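Local coordinates for probable ATP-dependent kinase TDA10 (Saccharomyces cerevisiae, PDB 1ODF), which is probably an ATP-dependent kinase whose specificity is not yet known, structurally close to bacterial pantothenate kinase, at residues K105-Q108 with E109-T113; H226-I229 with S230-K234; N166-L169 with Q170-N174. One frame throughout, in Å; residues are numbered along the deposited sequence.

Interaction 1: residues K105-Q108 with E109-T113. With GOL (glycerol), chain F.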
# COMPACT_ATOMS: atom_id res chain seq x y z
N LYS A 105 1.96 10.23 12.61
CA LYS A 105 2.67 11.45 12.94
C LYS A 105 3.96 11.51 12.15
O LYS A 105 4.32 12.55 11.59
CB LYS A 105 2.98 11.51 14.44
CG LYS A 105 2.57 12.83 15.10
CD LYS A 105 1.12 13.18 14.78
CE LYS A 105 0.65 14.45 15.49
NZ LYS A 105 0.54 14.27 16.97
N LEU A 106 4.65 10.37 12.09
CA LEU A 106 5.90 10.26 11.37
C LEU A 106 5.66 10.44 9.87
O LEU A 106 6.46 11.06 9.18
CB LEU A 106 6.54 8.90 11.65
CG LEU A 106 8.07 8.81 11.57
CD1 LEU A 106 8.51 7.35 11.63
CD2 LEU A 106 8.58 9.44 10.28
N LEU A 107 4.56 9.89 9.37
CA LEU A 107 4.26 9.99 7.95
C LEU A 107 3.94 11.44 7.60
O LEU A 107 4.36 11.97 6.56
CB LEU A 107 3.08 9.09 7.60
CG LEU A 107 2.72 8.99 6.12
CD1 LEU A 107 3.92 8.46 5.34
CD2 LEU A 107 1.52 8.07 5.95
N GLN A 108 3.19 12.08 8.49
CA GLN A 108 2.81 13.47 8.34
C GLN A 108 4.08 14.32 8.19
O GLN A 108 4.20 15.13 7.27
CB GLN A 108 2.01 13.91 9.57
CG GLN A 108 1.72 15.41 9.69
CD GLN A 108 0.62 15.88 8.76
OE1 GLN A 108 0.80 15.90 7.54
NE2 GLN A 108 -0.52 16.25 9.33
N GLU A 109 5.04 14.11 9.08
CA GLU A 109 6.29 14.87 9.05
C GLU A 109 7.05 14.69 7.74
O GLU A 109 7.50 15.66 7.13
CB GLU A 109 7.18 14.47 10.22
CG GLU A 109 6.57 14.77 11.57
CD GLU A 109 7.25 14.02 12.71
OE1 GLU A 109 6.73 14.08 13.85
OE2 GLU A 109 8.30 13.37 12.48
N VAL A 110 7.20 13.44 7.32
CA VAL A 110 7.90 13.13 6.08
C VAL A 110 7.26 13.86 4.89
O VAL A 110 7.95 14.49 4.08
CB VAL A 110 7.92 11.60 5.84
CG1 VAL A 110 8.33 11.28 4.41
CG2 VAL A 110 8.91 10.95 6.82
N LEU A 111 5.93 13.79 4.80
CA LEU A 111 5.21 14.46 3.73
C LEU A 111 5.50 15.95 3.80
O LEU A 111 5.77 16.59 2.77
CB LEU A 111 3.71 14.21 3.85
CG LEU A 111 3.06 13.15 2.96
CD1 LEU A 111 4.10 12.38 2.17
CD2 LEU A 111 2.24 12.20 3.82
N ASN A 112 5.44 16.50 5.01
CA ASN A 112 5.70 17.92 5.24
C ASN A 112 7.05 18.30 4.69
O ASN A 112 7.18 19.27 3.94
CB ASN A 112 5.68 18.25 6.74
CG ASN A 112 4.29 18.23 7.33
OD1 ASN A 112 3.31 18.57 6.66
ND2 ASN A 112 4.19 17.83 8.60
N THR A 113 8.07 17.54 5.09
CA THR A 113 9.43 17.79 4.64
C THR A 113 9.53 17.71 3.12
O THR A 113 10.17 18.56 2.49
CB THR A 113 10.40 16.77 5.28
OG1 THR A 113 10.37 16.90 6.71
CG2 THR A 113 11.82 16.99 4.77
C1 GOL F . 0.52 18.37 2.80
O1 GOL F . 0.64 17.77 1.31
C2 GOL F . 1.07 17.79 3.95
O2 GOL F . 2.41 17.77 3.88
C3 GOL F . 0.18 17.46 4.70
O3 GOL F . -1.26 17.23 5.28
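Leu-106 touches Val-110 methyl to methyl, Leu-106 CD2 on Val-110 CG2 at 3.8 Å, whereas Leu-107 receives Leu-111 CD2 on its CG at 4.0 Å. Four successive i to i+4 backbone bonds run beneath, from Glu-109 N to Lys-105 O (3.0 Å) through Asn-112 N to Gln-108 O (2.9 Å), all near-linear at 160° or more. The apolar side is the close-packed one: Leu-107, Val-110 and Leu-111 are buried, and Leu-106 adds its CD2 at the partly exposed margin. Lys-105, Glu-109 and Asn-112 are exposed: Lys-105 NZ and Glu-109 OE1 stay 6.9 Å apart despite opposite charges. With chi1 at 171°, Gln-108 carries CG beside its own carbonyl carbon, and a bend at chi2 turns its amide to within 19° of parallel to that of Asn-112. Both amide oxygens point to a glycerol, probably from the crystallisation liquor, whose O2 donates to Asn-112 OD1 (3.0 Å) and whose O3 bonds weakly to Gln-108 OE1. Replacing Gln-108 with an alanine would probably deprive glycerol O3 of that acceptor and leave the Asn-112 amide without its flanking CG. Helix 104-114 rests Leu-107, Gln-108 and Leu-111 on Leu-195 of helix 182-195, and sets Leu-106 and Val-110 against Pro-129 and Leu-128 of strand 125-132.

Interaction 2: residues H226-I229 with S230-K234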
# COMPACT_ATOMS: atom_id res chain seq x y z
N HIS A 226 3.42 -22.70 2.84
CA HIS A 226 3.79 -24.10 2.62
C HIS A 226 5.24 -24.18 2.18
O HIS A 226 5.96 -25.12 2.55
CB HIS A 226 2.88 -24.73 1.55
CG HIS A 226 1.50 -25.06 2.05
ND1 HIS A 226 0.50 -25.50 1.21
CD2 HIS A 226 0.96 -25.01 3.29
CE1 HIS A 226 -0.60 -25.71 1.92
NE2 HIS A 226 -0.34 -25.42 3.18
N GLU A 227 5.66 -23.20 1.40
CA GLU A 227 7.03 -23.15 0.90
C GLU A 227 8.00 -22.85 2.03
O GLU A 227 9.09 -23.43 2.10
CB GLU A 227 7.12 -22.10 -0.19
CG GLU A 227 5.93 -22.18 -1.12
CD GLU A 227 5.95 -21.14 -2.23
OE1 GLU A 227 6.25 -19.96 -1.93
OE2 GLU A 227 5.66 -21.51 -3.38
N LEU A 228 7.61 -21.96 2.94
CA LEU A 228 8.46 -21.62 4.08
C LEU A 228 8.67 -22.85 4.96
O LEU A 228 9.79 -23.14 5.39
CB LEU A 228 7.83 -20.50 4.91
CG LEU A 228 8.56 -20.21 6.24
CD1 LEU A 228 9.96 -19.67 5.95
CD2 LEU A 228 7.76 -19.20 7.06
N ILE A 229 7.58 -23.56 5.23
CA ILE A 229 7.65 -24.75 6.06
C ILE A 229 8.55 -25.82 5.44
O ILE A 229 9.42 -26.38 6.12
CB ILE A 229 6.24 -25.35 6.30
CG1 ILE A 229 5.36 -24.34 7.03
CG2 ILE A 229 6.34 -26.65 7.10
CD1 ILE A 229 3.90 -24.77 7.16
N SER A 230 8.37 -26.09 4.15
CA SER A 230 9.17 -27.10 3.46
C SER A 230 10.65 -26.72 3.47
O SER A 230 11.51 -27.55 3.21
CB SER A 230 8.71 -27.30 2.02
OG SER A 230 9.14 -26.23 1.20
N LYS A 231 10.93 -25.46 3.77
CA LYS A 231 12.30 -24.99 3.80
C LYS A 231 12.94 -24.95 5.19
O LYS A 231 14.08 -25.37 5.36
CB LYS A 231 12.39 -23.61 3.14
CG LYS A 231 12.10 -23.63 1.64
CD LYS A 231 12.15 -22.23 1.04
CE LYS A 231 11.88 -22.26 -0.46
NZ LYS A 231 11.72 -20.89 -1.03
N VAL A 232 12.20 -24.47 6.19
CA VAL A 232 12.74 -24.38 7.55
C VAL A 232 11.85 -24.98 8.63
O VAL A 232 12.10 -24.81 9.82
CB VAL A 232 13.03 -22.91 7.91
CG1 VAL A 232 14.04 -22.32 6.93
CG2 VAL A 232 11.73 -22.10 7.89
N GLY A 233 10.81 -25.70 8.21
CA GLY A 233 9.92 -26.34 9.17
C GLY A 233 9.28 -25.42 10.19
O GLY A 233 9.11 -25.80 11.35
N LYS A 234 8.93 -24.21 9.77
CA LYS A 234 8.29 -23.25 10.66
C LYS A 234 7.35 -22.36 9.87
O LYS A 234 7.67 -21.93 8.76
CB LYS A 234 9.34 -22.42 11.41
CG LYS A 234 10.09 -23.20 12.50
CD LYS A 234 11.04 -22.32 13.31
CE LYS A 234 12.25 -21.90 12.49
NZ LYS A 234 13.30 -21.26 13.35
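Leu-228 O is gripped by two amides near the end of the helix. Val-232 N lies 2.9 Å from Leu-228 O and approaches almost along the C=O axis, the usual i+4 bond, whereas Lys-231 N, 3.1 Å from Leu-228 O, stands above the carbonyl plane and makes a bent i+3 bond (N-H...O angle 138°). The pairing of both spacings on one oxygen is consistent with the last turn tightening toward 3-10 spacing. Gly-233, the first residue to leave helical geometry, has a positive phi of 56°; its N still reaches back to Ile-229 O through a bent bond. A third carbonyl, Glu-227 O, takes the hydroxyl of Ser-230: chi1 of 76° places OG between the backbone N and carbonyl carbon, from where Ser-230 OG donates to Glu-227 O over 2.9 Å. The extended Lys-231 chain passes the same oxygen, with CG 3.1 Å from Glu-227 O, while Lys-231 NZ remains 5.6 Å from Glu-227 OE1, so no salt bridge forms. Leu-228 CD1 meets Val-232 CG2 at 3.6 Å, and Leu-228 CG and CD2 lie by Lys-234 O, where the chain folds back past the last turn. This is the mostly solvent-exposed C-terminal end of helix 216-232. His-226 NE2 bonds to Asp-238 OD1 at the start of helix 238-246, and Glu-227 lies about 10 Å, side chain to residue, from Gly-41 of the predicted ATP-binding loop after strand 32-37.

Interaction 3: residues N166-L169 with Q170-N174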
# COMPACT_ATOMS: atom_id res chain seq x y z
N ASN A 166 -11.20 4.17 1.01
CA ASN A 166 -11.72 5.35 1.68
C ASN A 166 -12.72 5.01 2.78
O ASN A 166 -13.57 4.13 2.63
CB ASN A 166 -12.36 6.31 0.67
CG ASN A 166 -11.34 6.91 -0.30
OD1 ASN A 166 -10.31 7.45 0.11
ND2 ASN A 166 -11.62 6.82 -1.59
N PRO A 167 -12.62 5.72 3.91
CA PRO A 167 -13.51 5.50 5.04
C PRO A 167 -14.98 5.73 4.74
O PRO A 167 -15.34 6.57 3.91
CB PRO A 167 -12.97 6.47 6.10
CG PRO A 167 -12.36 7.57 5.27
CD PRO A 167 -11.65 6.79 4.20
N ILE A 168 -15.82 4.93 5.40
CA ILE A 168 -17.26 5.08 5.26
C ILE A 168 -17.53 6.34 6.06
O ILE A 168 -17.09 6.45 7.21
CB ILE A 168 -18.01 3.91 5.91
CG1 ILE A 168 -17.54 2.58 5.31
CG2 ILE A 168 -19.52 4.10 5.72
CD1 ILE A 168 -17.67 2.51 3.79
N LEU A 169 -18.22 7.31 5.47
CA LEU A 169 -18.47 8.56 6.16
C LEU A 169 -19.88 8.74 6.69
O LEU A 169 -20.07 9.29 7.77
CB LEU A 169 -18.14 9.73 5.23
CG LEU A 169 -16.67 9.76 4.80
CD1 LEU A 169 -16.45 10.92 3.83
CD2 LEU A 169 -15.78 9.89 6.04
N GLN A 170 -20.85 8.26 5.93
CA GLN A 170 -22.24 8.42 6.32
C GLN A 170 -22.96 7.12 6.63
O GLN A 170 -22.65 6.08 6.04
CB GLN A 170 -22.99 9.17 5.22
CG GLN A 170 -24.38 9.57 5.62
CD GLN A 170 -25.39 9.44 4.48
OE1 GLN A 170 -25.83 8.33 4.14
NE2 GLN A 170 -25.76 10.58 3.89
N GLY A 171 -23.92 7.19 7.54
CA GLY A 171 -24.71 6.03 7.93
C GLY A 171 -23.88 4.82 8.33
O GLY A 171 -24.26 3.69 8.02
N ILE A 172 -22.78 5.05 9.04
CA ILE A 172 -21.91 3.96 9.44
C ILE A 172 -22.53 2.95 10.41
O ILE A 172 -21.90 1.94 10.74
CB ILE A 172 -20.61 4.51 10.08
CG1 ILE A 172 -20.90 5.09 11.46
CG2 ILE A 172 -20.01 5.58 9.18
CD1 ILE A 172 -19.68 5.66 12.16
N GLU A 173 -23.76 3.20 10.85
CA GLU A 173 -24.42 2.28 11.76
C GLU A 173 -25.45 1.42 11.05
O GLU A 173 -26.10 0.58 11.66
CB GLU A 173 -25.09 3.04 12.90
CG GLU A 173 -24.14 3.46 14.00
CD GLU A 173 -24.75 4.49 14.93
OE1 GLU A 173 -25.82 4.23 15.51
OE2 GLU A 173 -24.15 5.58 15.07
N ASN A 174 -25.59 1.65 9.75
CA ASN A 174 -26.54 0.90 8.94
C ASN A 174 -25.82 -0.12 8.06
O ASN A 174 -26.42 -1.09 7.60
CB ASN A 174 -27.36 1.85 8.07
CG ASN A 174 -28.28 2.72 8.89
OD1 ASN A 174 -27.85 3.40 9.83
ND2 ASN A 174 -29.57 2.72 8.55
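Ile-168 meets Ile-172 through their methyl branches, the two side chains sliding past each other in opposite directions, in a surface contact of the loop between strand 155-160 and helix 182-195. Followed outward, the CB of Ile-168 lies 4.2 Å from Ile-172 CG2. The next atom, Ile-168 CG2, carries the contact: it comes within 3.8 Å of Ile-172 CG2 and 3.7 Å of Gln-170 O. A chi1 of -57° puts this methyl beside the carbonyl carbon of Ile-168, and sends CG1 and the terminal CD1 away from 170-174. Ile-172 CG2 also rests 3.6 Å from Ile-168 O. The bend between them, helped by the positive phi of Gly-171 (52°), is consistent with this approach; the backbone then enters a type I beta turn, with Asn-174 N bonded to Gly-171 O at 3.0 Å. Both isoleucines also touch Leu-178, and Ile-168 N is held by Asn-186 OD1 of helix 182-195. The chemistry across the contact is thus apolar: one methyl meets another, and both graze backbone carbonyl oxygens. With no hydrogen bond joining the two segments, the side-chain contact itself is non-directional; what orients the loop is probably the turn bond, the Asn-186 bond and the shared apolar neighbour Leu-178.

Along the chain, interaction 1 comes first, then interaction 3, then interaction 2, each within one continuous run and none nested in another. Measured between centres, 105-113 and 166-174 are about 27 Å apart. The centre of 226-234 is about 38 Å from that of 105-113 and about 41 Å from that of 166-174, and no atoms meet. Helix 182-195 is common ground for two of them: helix 104-114 touches it through Leu-195, and loop 166-174 is tied to it through Asn-186. Interaction 2 lies apart on helix 216-232, which follows strand 204-211 of the six-stranded mixed sheet. The three therefore lie in separate parts of what is probably a P-loop kinase fold: one partly buried helix and two surface sites, of which only interaction 2 lies near the predicted ATP site.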